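PDB 2V5I: salmonella typhimurium DB7155 bacteriophage DET7 tailspike from Bacteriophage, which binds the O-antigen of its Salmonella host and, as a trimeric tailspike of the phage P22 type, probably hydrolyses it during attachment. Local coordinates for residues S84-P89 / V166-A171; L75-M80 / A156-R161; G200-E205 / G220-G225; F90-T95 / G172-A177. One frame throughout, in Å; residues are numbered along the deposited sequence.

All four contacts lie in the parallel beta-helix, on the same side of the chain's centre, their own centres 12 to 16 Å apart. Interactions 1 and 4 continue one another along strand 85-92, which pairs with 167-169 and then 172-173. Interaction 2 joins strands 73-78 and 156-161 on another face, and its Ile160 packs against Ile86 and Ile168 of interaction 1. Along the chain the segments of interactions 1, 2 and 4 alternate, since the same long excursion separates their halves; interaction 3 follows in series. Strands 156-161, 176-181 and 202-205 are neighbours, linking interactions 2, 4 and 3. Interactions 1, 2 and 4 stack coils; interaction 3 packs side chains between faces.

Interaction 1: residues S84-P89 / V166-A171; sequences SVINQP and VEIRNA
Val85, Ile86 and Asn87 pair in parallel with Glu167, Ile168 and Arg169, joining neighbouring coils of the right-handed parallel beta-helix expected of the P22 tailspike family. The strand axes approach to 4.8 Å with 12° between their directions. Four backbone hydrogen bonds alternate across the seam: Glu167 N to Ser84 O (3.1 Å), Ile86 N to Glu167 O (2.9 Å), Arg169 N to Ile86 O and Gln88 N to Arg169 O (2.8 Å). Gln88 and Asn170, which face each other in register (CA to CA 4.8 Å), both have positive phi, so the two coils bend together.

On the face carrying Val85 and Asn87, the Arg169 chain runs extended from CG to NE, and the guanidinium lies across Val85, whose CG1 stands 3.7 Å above the plane, offset toward the rim. In that plane Arg169 NE and NH2 both grip a single oxygen, Glu167 OE1, with NE at 2.9 Å; this two-nitrogen salt bridge should limit rotation of the guanidinium. Asn87 lies beside the same arginine, ND2 near CD, and one water accepts from Asn87 ND2 and Asn170 ND2. On the other face, Pro89 CG meets Ile168 CG2 at 3.8 Å and also touches Ala171 CB.

Strands 62-65 and 187-196 flank the pair, while Ile86 and Ile168 face Ile160 of strand 156-161 across the interior. The Arg169 face looks toward the third subunit, where Val85 packs on Gln88 and Arg169 on Asn170; separately, Gln88 NE2 bonds Gly83 O of the second subunit.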
# COMPACT_ATOMS: atom_id res chain seq x y z
N SER A 84 -14.05 -31.47 -4.01
CA SER A 84 -14.33 -31.84 -2.64
C SER A 84 -13.96 -30.67 -1.69
O SER A 84 -13.03 -29.94 -1.98
CB SER A 84 -13.55 -33.10 -2.24
OG SER A 84 -14.00 -34.26 -2.97
N VAL A 85 -14.58 -30.64 -0.51
CA VAL A 85 -14.33 -29.57 0.49
C VAL A 85 -14.18 -30.23 1.83
O VAL A 85 -14.98 -31.08 2.16
CB VAL A 85 -15.48 -28.55 0.53
CG1 VAL A 85 -15.29 -27.56 1.66
CG2 VAL A 85 -15.54 -27.83 -0.82
N ILE A 86 -13.19 -29.80 2.59
CA ILE A 86 -13.00 -30.25 3.99
C ILE A 86 -13.15 -29.04 4.89
O ILE A 86 -12.30 -28.14 4.86
CB ILE A 86 -11.59 -30.92 4.17
CG1 ILE A 86 -11.39 -32.03 3.11
CG2 ILE A 86 -11.49 -31.51 5.54
CD1 ILE A 86 -9.97 -32.67 3.15
N ASN A 87 -14.24 -28.99 5.65
CA ASN A 87 -14.54 -27.86 6.54
C ASN A 87 -14.09 -28.13 7.96
O ASN A 87 -14.48 -29.13 8.58
CB ASN A 87 -16.06 -27.60 6.56
CG ASN A 87 -16.58 -27.09 5.24
OD1 ASN A 87 -17.48 -27.69 4.58
ND2 ASN A 87 -16.03 -25.99 4.82
N GLN A 88 -13.30 -27.21 8.51
CA GLN A 88 -12.91 -27.21 9.92
C GLN A 88 -12.18 -28.46 10.43
O GLN A 88 -12.39 -28.89 11.57
CB GLN A 88 -14.11 -26.85 10.86
CG GLN A 88 -14.70 -25.47 10.69
CD GLN A 88 -16.00 -25.25 11.50
OE1 GLN A 88 -17.10 -25.53 11.03
NE2 GLN A 88 -15.87 -24.73 12.70
N PRO A 89 -11.27 -29.03 9.59
CA PRO A 89 -10.51 -30.15 10.11
C PRO A 89 -9.63 -29.67 11.26
O PRO A 89 -9.24 -28.49 11.35
CB PRO A 89 -9.68 -30.60 8.91
CG PRO A 89 -9.48 -29.36 8.14
CD PRO A 89 -10.79 -28.60 8.29
N VAL A 166 -9.44 -29.35 -4.64
CA VAL A 166 -9.87 -29.67 -3.28
C VAL A 166 -9.56 -28.46 -2.44
O VAL A 166 -8.47 -27.89 -2.56
CB VAL A 166 -9.21 -30.92 -2.74
CG1 VAL A 166 -9.48 -31.12 -1.21
CG2 VAL A 166 -9.63 -32.12 -3.55
N GLU A 167 -10.53 -28.07 -1.62
CA GLU A 167 -10.37 -26.91 -0.69
C GLU A 167 -10.47 -27.37 0.74
O GLU A 167 -11.39 -28.13 1.07
CB GLU A 167 -11.48 -25.91 -0.90
CG GLU A 167 -11.29 -25.08 -2.14
CD GLU A 167 -12.03 -23.74 -2.07
OE1 GLU A 167 -12.80 -23.51 -1.11
OE2 GLU A 167 -11.87 -22.91 -3.00
N ILE A 168 -9.58 -26.87 1.58
CA ILE A 168 -9.65 -27.04 3.04
C ILE A 168 -9.98 -25.66 3.60
O ILE A 168 -9.35 -24.68 3.19
CB ILE A 168 -8.28 -27.50 3.61
CG1 ILE A 168 -8.00 -28.93 3.17
CG2 ILE A 168 -8.30 -27.39 5.12
CD1 ILE A 168 -6.69 -29.50 3.68
N ARG A 169 -11.02 -25.56 4.41
CA ARG A 169 -11.46 -24.29 4.95
C ARG A 169 -11.40 -24.29 6.47
O ARG A 169 -11.82 -25.28 7.10
CB ARG A 169 -12.90 -24.01 4.51
CG ARG A 169 -13.07 -23.91 2.97
CD ARG A 169 -14.52 -23.67 2.57
NE ARG A 169 -14.63 -23.74 1.10
CZ ARG A 169 -15.77 -23.96 0.44
NH1 ARG A 169 -16.92 -24.14 1.09
NH2 ARG A 169 -15.74 -24.01 -0.88
N ASN A 170 -10.90 -23.22 7.06
CA ASN A 170 -10.93 -23.06 8.56
C ASN A 170 -10.24 -24.19 9.31
O ASN A 170 -10.69 -24.65 10.39
CB ASN A 170 -12.40 -22.87 8.99
CG ASN A 170 -13.05 -21.69 8.32
OD1 ASN A 170 -12.64 -20.55 8.54
ND2 ASN A 170 -14.06 -21.93 7.50
N ALA A 171 -9.10 -24.60 8.75
CA ALA A 171 -8.27 -25.69 9.36
C ALA A 171 -7.66 -25.25 10.67
O ALA A 171 -7.30 -24.10 10.88
CB ALA A 171 -7.16 -26.14 8.43
O HOH W 1 -15.36 -24.46 7.08

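Interaction 2: residues L75-M80 / A156-R161; sequences LIFNNM and ATLDIR
Leu75 and Phe77 each bond twice to the backbone of 156-161: Leu75 N to Thr157 O at 2.8 Å, Asp159 N to Leu75 O, Phe77 N to Asp159 O, and Arg161 N to Phe77 O at 3.1 Å. Within 156-161, Arg161 grips Asp159 side-on, NE to OD1 and NH2 to OD2 (2.8 Å). Both nitrogens approach from above the carboxylate plane, 53° out of it, yet each oxygen lies close to the guanidinium plane. Arg181 forms a second salt bridge to OD2, probably helping to offset charge at this buried aspartate.

Ile76 lies over one face of the Arg161 guanidinium, its CG2 3.5 Å above the plane and toward its rim. Water 3 connects Arg161 NH1 to Asn78 OD1; water 2 spans Phe77 O, Met80 N and Arg161 O where the strands part. This is parallel coil-to-coil stacking in the beta-helix, with strand 52-55 beyond 73-78 and strand 176-181 beyond 156-161.

On the face carrying Leu75, Leu158 CD1 sits over the centre of the Phe77 ring, a CH-pi contact of 3.8 Å to the centroid and 9° off the normal. The same methyl reaches Leu75 CD2 at 4.1 Å, and Met80 SD meets Ile160 CG2 at 4.2 Å.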
# COMPACT_ATOMS: atom_id res chain seq x y z
N LEU A 75 -2.23 -39.21 8.11
CA LEU A 75 -3.54 -39.69 7.71
C LEU A 75 -3.65 -39.35 6.23
O LEU A 75 -3.56 -38.18 5.86
CB LEU A 75 -4.62 -39.01 8.53
CG LEU A 75 -6.06 -39.34 8.22
CD1 LEU A 75 -6.32 -40.87 8.32
CD2 LEU A 75 -7.00 -38.53 9.08
N ILE A 76 -3.76 -40.37 5.38
CA ILE A 76 -3.62 -40.23 3.91
C ILE A 76 -4.96 -40.35 3.22
O ILE A 76 -5.63 -41.36 3.36
CB ILE A 76 -2.64 -41.28 3.33
CG1 ILE A 76 -1.29 -41.17 4.02
CG2 ILE A 76 -2.56 -41.15 1.78
CD1 ILE A 76 -0.39 -42.39 3.83
N PHE A 77 -5.29 -39.33 2.41
CA PHE A 77 -6.56 -39.27 1.67
C PHE A 77 -6.25 -39.42 0.17
O PHE A 77 -5.68 -38.51 -0.47
CB PHE A 77 -7.30 -37.94 1.88
CG PHE A 77 -8.01 -37.77 3.23
CD1 PHE A 77 -7.88 -38.68 4.26
CD2 PHE A 77 -8.84 -36.66 3.45
CE1 PHE A 77 -8.58 -38.48 5.48
CE2 PHE A 77 -9.52 -36.48 4.60
CZ PHE A 77 -9.39 -37.37 5.64
N ASN A 78 -6.66 -40.57 -0.40
CA ASN A 78 -6.46 -40.91 -1.80
C ASN A 78 -7.74 -40.87 -2.59
O ASN A 78 -8.83 -41.12 -2.06
CB ASN A 78 -5.95 -42.36 -1.90
CG ASN A 78 -4.59 -42.56 -1.27
OD1 ASN A 78 -3.63 -41.93 -1.66
ND2 ASN A 78 -4.51 -43.47 -0.30
N ASN A 79 -7.61 -40.52 -3.88
CA ASN A 79 -8.71 -40.52 -4.83
C ASN A 79 -9.90 -39.64 -4.44
O ASN A 79 -11.04 -39.94 -4.76
CB ASN A 79 -9.16 -41.95 -5.08
CG ASN A 79 -8.06 -42.83 -5.57
OD1 ASN A 79 -7.26 -42.42 -6.43
ND2 ASN A 79 -8.01 -44.05 -5.05
N MET A 80 -9.62 -38.48 -3.83
CA MET A 80 -10.69 -37.49 -3.65
C MET A 80 -11.15 -36.95 -4.99
O MET A 80 -10.34 -36.63 -5.85
CB MET A 80 -10.22 -36.32 -2.80
CG MET A 80 -9.78 -36.74 -1.37
SD MET A 80 -9.52 -35.35 -0.22
CE MET A 80 -11.21 -34.96 0.15
N ALA A 156 1.01 -34.43 13.43
CA ALA A 156 -0.19 -35.06 12.86
C ALA A 156 -0.41 -34.46 11.47
O ALA A 156 -0.79 -33.32 11.39
CB ALA A 156 -1.41 -34.78 13.68
N THR A 157 -0.20 -35.26 10.44
CA THR A 157 -0.22 -34.76 9.05
C THR A 157 -1.46 -35.26 8.33
O THR A 157 -1.70 -36.47 8.26
CB THR A 157 1.03 -35.20 8.28
OG1 THR A 157 2.20 -34.69 8.93
CG2 THR A 157 0.97 -34.66 6.81
N LEU A 158 -2.21 -34.31 7.75
CA LEU A 158 -3.22 -34.66 6.73
C LEU A 158 -2.56 -34.62 5.36
O LEU A 158 -2.14 -33.57 4.92
CB LEU A 158 -4.45 -33.74 6.76
CG LEU A 158 -5.59 -34.24 5.88
CD1 LEU A 158 -6.09 -35.59 6.30
CD2 LEU A 158 -6.69 -33.22 5.95
N ASP A 159 -2.47 -35.77 4.70
CA ASP A 159 -1.67 -35.96 3.46
C ASP A 159 -2.70 -36.23 2.35
O ASP A 159 -3.23 -37.33 2.24
CB ASP A 159 -0.66 -37.11 3.68
CG ASP A 159 0.23 -37.39 2.50
OD1 ASP A 159 -0.13 -37.02 1.36
OD2 ASP A 159 1.33 -38.00 2.74
N ILE A 160 -2.94 -35.23 1.51
CA ILE A 160 -3.89 -35.34 0.39
C ILE A 160 -3.09 -35.59 -0.89
O ILE A 160 -2.17 -34.86 -1.21
CB ILE A 160 -4.75 -34.08 0.31
CG1 ILE A 160 -5.65 -34.03 1.57
CG2 ILE A 160 -5.57 -34.11 -0.98
CD1 ILE A 160 -6.46 -32.84 1.64
N ARG A 161 -3.40 -36.69 -1.59
CA ARG A 161 -2.56 -37.17 -2.68
C ARG A 161 -3.24 -37.12 -4.05
O ARG A 161 -4.39 -37.51 -4.19
CB ARG A 161 -2.16 -38.62 -2.39
CG ARG A 161 -1.26 -38.66 -1.23
CD ARG A 161 -0.58 -39.91 -1.04
NE ARG A 161 0.26 -39.80 0.12
CZ ARG A 161 0.99 -40.80 0.62
NH1 ARG A 161 0.97 -41.99 0.01
NH2 ARG A 161 1.73 -40.60 1.72
O HOH W 2 -6.92 -37.48 -2.88
O HOH W 3 -0.84 -43.04 -2.15
O HOH W 4 -5.19 -39.94 -5.27

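Interaction 3: residues G200-E205 / G220-G225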
# COMPACT_ATOMS: atom_id res chain seq x y z
N GLY A 200 6.79 -28.43 7.81
CA GLY A 200 6.10 -27.24 7.36
C GLY A 200 4.61 -27.32 7.63
O GLY A 200 4.02 -28.42 7.61
N ILE A 201 3.99 -26.19 7.93
CA ILE A 201 2.59 -26.23 8.33
C ILE A 201 1.67 -26.55 7.17
O ILE A 201 0.80 -27.40 7.30
CB ILE A 201 2.16 -25.03 9.17
CG1 ILE A 201 3.14 -24.83 10.33
CG2 ILE A 201 0.73 -25.21 9.67
CD1 ILE A 201 2.88 -23.72 11.27
N ILE A 202 1.80 -25.78 6.08
CA ILE A 202 1.08 -26.07 4.84
C ILE A 202 2.11 -26.22 3.73
O ILE A 202 2.90 -25.33 3.53
CB ILE A 202 0.09 -24.94 4.49
CG1 ILE A 202 -0.86 -24.66 5.70
CG2 ILE A 202 -0.68 -25.28 3.21
CD1 ILE A 202 -1.62 -23.34 5.66
N THR A 203 2.07 -27.35 3.01
CA THR A 203 3.06 -27.65 1.99
C THR A 203 2.37 -28.17 0.73
O THR A 203 1.49 -29.01 0.80
CB THR A 203 3.99 -28.81 2.50
OG1 THR A 203 4.64 -28.41 3.69
CG2 THR A 203 5.00 -29.20 1.43
N PHE A 204 2.73 -27.58 -0.41
CA PHE A 204 2.38 -28.14 -1.71
C PHE A 204 3.64 -28.70 -2.33
O PHE A 204 4.53 -27.93 -2.73
CB PHE A 204 1.79 -27.00 -2.59
CG PHE A 204 0.47 -26.51 -2.14
CD1 PHE A 204 -0.65 -27.25 -2.33
CD2 PHE A 204 0.35 -25.30 -1.40
CE1 PHE A 204 -1.93 -26.77 -1.88
CE2 PHE A 204 -0.91 -24.86 -1.00
CZ PHE A 204 -2.00 -25.61 -1.19
N GLU A 205 3.70 -30.03 -2.42
CA GLU A 205 4.87 -30.75 -2.89
C GLU A 205 4.52 -31.38 -4.26
O GLU A 205 3.63 -32.24 -4.34
CB GLU A 205 5.18 -31.84 -1.87
CG GLU A 205 6.35 -32.71 -2.25
CD GLU A 205 5.92 -33.96 -3.04
OE1 GLU A 205 5.27 -34.90 -2.48
OE2 GLU A 205 6.25 -34.06 -4.25
N GLY A 220 -6.20 -16.21 6.80
CA GLY A 220 -5.96 -17.00 7.99
C GLY A 220 -4.51 -16.90 8.49
O GLY A 220 -3.80 -15.98 8.12
N ARG A 221 -4.19 -17.76 9.45
CA ARG A 221 -2.93 -17.69 10.17
C ARG A 221 -2.43 -19.06 10.57
O ARG A 221 -3.20 -20.00 10.78
CB ARG A 221 -3.17 -17.00 11.53
CG ARG A 221 -3.98 -15.79 11.61
CD ARG A 221 -4.46 -15.51 13.07
NE ARG A 221 -3.32 -15.43 13.98
CZ ARG A 221 -2.56 -14.35 14.19
NH1 ARG A 221 -2.76 -13.22 13.49
NH2 ARG A 221 -1.51 -14.42 15.01
N VAL A 222 -1.10 -19.13 10.68
CA VAL A 222 -0.38 -20.27 11.23
C VAL A 222 0.64 -19.81 12.28
O VAL A 222 1.14 -18.72 12.21
CB VAL A 222 0.28 -21.10 10.12
CG1 VAL A 222 -0.76 -21.63 9.14
CG2 VAL A 222 1.32 -20.35 9.37
N HIS A 223 0.85 -20.67 13.29
CA HIS A 223 1.71 -20.38 14.46
C HIS A 223 2.75 -21.50 14.71
O HIS A 223 2.45 -22.70 14.51
CB HIS A 223 0.88 -20.31 15.74
CG HIS A 223 -0.04 -19.12 15.86
ND1 HIS A 223 -0.69 -18.85 17.04
CD2 HIS A 223 -0.39 -18.14 14.99
CE1 HIS A 223 -1.41 -17.74 16.89
NE2 HIS A 223 -1.23 -17.28 15.66
N TYR A 224 3.95 -21.08 15.11
CA TYR A 224 5.02 -22.01 15.51
C TYR A 224 5.37 -22.97 14.34
O TYR A 224 5.48 -22.50 13.19
CB TYR A 224 4.64 -22.73 16.84
CG TYR A 224 4.58 -21.77 18.01
CD1 TYR A 224 5.69 -21.16 18.47
CD2 TYR A 224 3.35 -21.48 18.65
CE1 TYR A 224 5.65 -20.26 19.56
CE2 TYR A 224 3.30 -20.60 19.72
CZ TYR A 224 4.41 -19.98 20.14
OH TYR A 224 4.36 -19.06 21.19
N GLY A 225 5.59 -24.25 14.61
CA GLY A 225 6.13 -25.18 13.62
C GLY A 225 7.66 -25.13 13.67
O GLY A 225 8.28 -24.10 13.94
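Ile201 overlaps Val222 with two of its branches: CD1 lies 3.9 Å from Val222 CB, and CG2 lies 3.9 Å from Val222 CG1, the two side chains sliding past each other in opposite directions. With chi2 at -179° the Ile201 chain is extended, and Ile201 CD1 passes beyond the valine to backbone oxygens, 3.4 Å from His223 O and 3.5 Å from Tyr224 O. Ile202 joins from the neighbouring position, its CD1 touching Val222 CG1 at 4.0 Å, so this valine methyl meets both isoleucines.

No strand pairing links the segments. Strand 202-205 stacks beside 176-181, whereas 220-224 lies between 187-196 and 249-251, so the contact bridges different faces of the beta-helix through its interior, where Ile201 also packs on Ile194 and Ile202 on Val188. Arg221 and His223 point away from 200-205; Arg221 NE and NH2 both donate to His223 NE2, NH2 at 2.9 Å, and NH2 also bonds Ser240 O of the second subunit.

With no hydrogen bond crossing between the segments, the direct contact between them is van der Waals packing, methyl on methyl and methyl on carbonyl oxygen, while backbone bonds to other strands hold 200-205 in place.

Interaction 4: residues F90-T95 / G172-A177; sequences FMESKT and GGLMAA
Leu174, Met91 and Phe90 bury the most area here, each by a different route. Phe90 has CG anti to its backbone N (chi1 -169°), and its ring lies over Gly173: CA stands 3.7 Å from the centroid, 9° off the normal, a CH-pi contact made by the backbone of a residue without a side chain. The ring's CZ also reaches Leu174 CG at 3.8 Å. Beyond it, Leu174 runs alongside Glu92, CD1 3.9 Å from OE1; that carboxylate has its salt bridges with Lys68 and Lys124.

Met91 works on the inner face, its CB against Ala176 CB (3.8 Å), while the bent chain leads off toward Ala156 and Leu158. Met91 O accepts from Leu174 N (2.9 Å), and Met91 N donates to Gly172 O (a longer 3.3 Å), with the donor 39° out of the carbonyl plane. Ser93 N closes the ladder on Leu174 O at 3.1 Å.

After this parallel pairing segment 172-177 turns a corner at Leu174 and Met175 and enters strand 176-181, on a different face of the beta-helix. The chemistry thus divides: three backbone bonds set the register, an aromatic face rests on glycine backbone on one side, and aliphatic carbons meet on the other.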
# COMPACT_ATOMS: atom_id res chain seq x y z
N PHE A 90 -9.31 -30.59 12.18
CA PHE A 90 -8.39 -30.27 13.26
C PHE A 90 -7.46 -31.49 13.45
O PHE A 90 -7.93 -32.58 13.85
CB PHE A 90 -9.17 -29.98 14.57
CG PHE A 90 -8.35 -29.38 15.67
CD1 PHE A 90 -7.55 -30.18 16.49
CD2 PHE A 90 -8.36 -28.02 15.90
CE1 PHE A 90 -6.78 -29.63 17.54
CE2 PHE A 90 -7.59 -27.46 16.91
CZ PHE A 90 -6.80 -28.27 17.75
N MET A 91 -6.15 -31.33 13.14
CA MET A 91 -5.14 -32.38 13.30
C MET A 91 -4.40 -32.18 14.62
O MET A 91 -3.93 -31.07 14.89
CB MET A 91 -4.16 -32.27 12.14
CG MET A 91 -4.79 -32.40 10.82
SD MET A 91 -5.74 -33.90 10.50
CE MET A 91 -4.51 -35.16 10.72
N GLU A 92 -4.34 -33.21 15.48
CA GLU A 92 -3.64 -33.09 16.77
C GLU A 92 -2.73 -34.30 16.97
O GLU A 92 -3.12 -35.44 16.70
CB GLU A 92 -4.65 -33.00 17.91
CG GLU A 92 -3.99 -33.06 19.30
CD GLU A 92 -4.93 -32.77 20.43
OE1 GLU A 92 -6.03 -32.20 20.22
OE2 GLU A 92 -4.54 -33.08 21.58
N SER A 93 -1.47 -34.05 17.34
CA SER A 93 -0.56 -35.16 17.59
C SER A 93 -1.02 -35.93 18.78
O SER A 93 -1.61 -35.36 19.70
CB SER A 93 0.89 -34.70 17.77
OG SER A 93 1.03 -33.84 18.92
N LYS A 94 -0.67 -37.20 18.78
CA LYS A 94 -0.87 -38.07 19.93
C LYS A 94 0.16 -37.76 21.02
O LYS A 94 -0.17 -37.63 22.22
CB LYS A 94 -0.76 -39.51 19.41
CG LYS A 94 -0.93 -40.55 20.42
CD LYS A 94 -1.20 -41.92 19.81
CE LYS A 94 -0.03 -42.53 19.16
NZ LYS A 94 -0.45 -43.89 18.65
N THR A 95 1.41 -37.68 20.61
CA THR A 95 2.52 -37.47 21.52
C THR A 95 2.64 -35.98 21.86
O THR A 95 2.43 -35.10 20.99
CB THR A 95 3.83 -37.98 20.90
OG1 THR A 95 3.76 -39.41 20.65
CG2 THR A 95 4.98 -37.71 21.85
N GLY A 172 -7.56 -26.22 11.59
CA GLY A 172 -6.84 -26.02 12.82
C GLY A 172 -5.92 -27.17 13.17
O GLY A 172 -5.78 -28.17 12.46
N GLY A 173 -5.26 -27.02 14.30
CA GLY A 173 -4.46 -28.12 14.83
C GLY A 173 -3.48 -27.78 15.90
O GLY A 173 -3.29 -26.59 16.28
N LEU A 174 -2.93 -28.87 16.48
CA LEU A 174 -1.87 -28.83 17.48
C LEU A 174 -0.79 -29.80 17.07
O LEU A 174 -1.03 -31.01 16.96
CB LEU A 174 -2.42 -29.28 18.85
CG LEU A 174 -3.42 -28.32 19.53
CD1 LEU A 174 -4.00 -28.95 20.79
CD2 LEU A 174 -2.78 -27.06 19.90
N MET A 175 0.42 -29.30 16.85
CA MET A 175 1.52 -30.03 16.24
C MET A 175 1.09 -30.66 14.93
O MET A 175 1.33 -31.85 14.69
CB MET A 175 2.10 -31.09 17.23
CG MET A 175 2.62 -30.38 18.49
SD MET A 175 4.24 -29.61 18.16
CE MET A 175 4.32 -28.32 19.35
N ALA A 176 0.50 -29.81 14.05
CA ALA A 176 -0.20 -30.25 12.85
C ALA A 176 0.55 -29.90 11.58
O ALA A 176 1.37 -28.99 11.56
CB ALA A 176 -1.59 -29.59 12.80
N ALA A 177 0.30 -30.70 10.54
CA ALA A 177 0.71 -30.36 9.17
C ALA A 177 -0.36 -30.72 8.15
O ALA A 177 -1.04 -31.69 8.31
CB ALA A 177 1.98 -31.06 8.81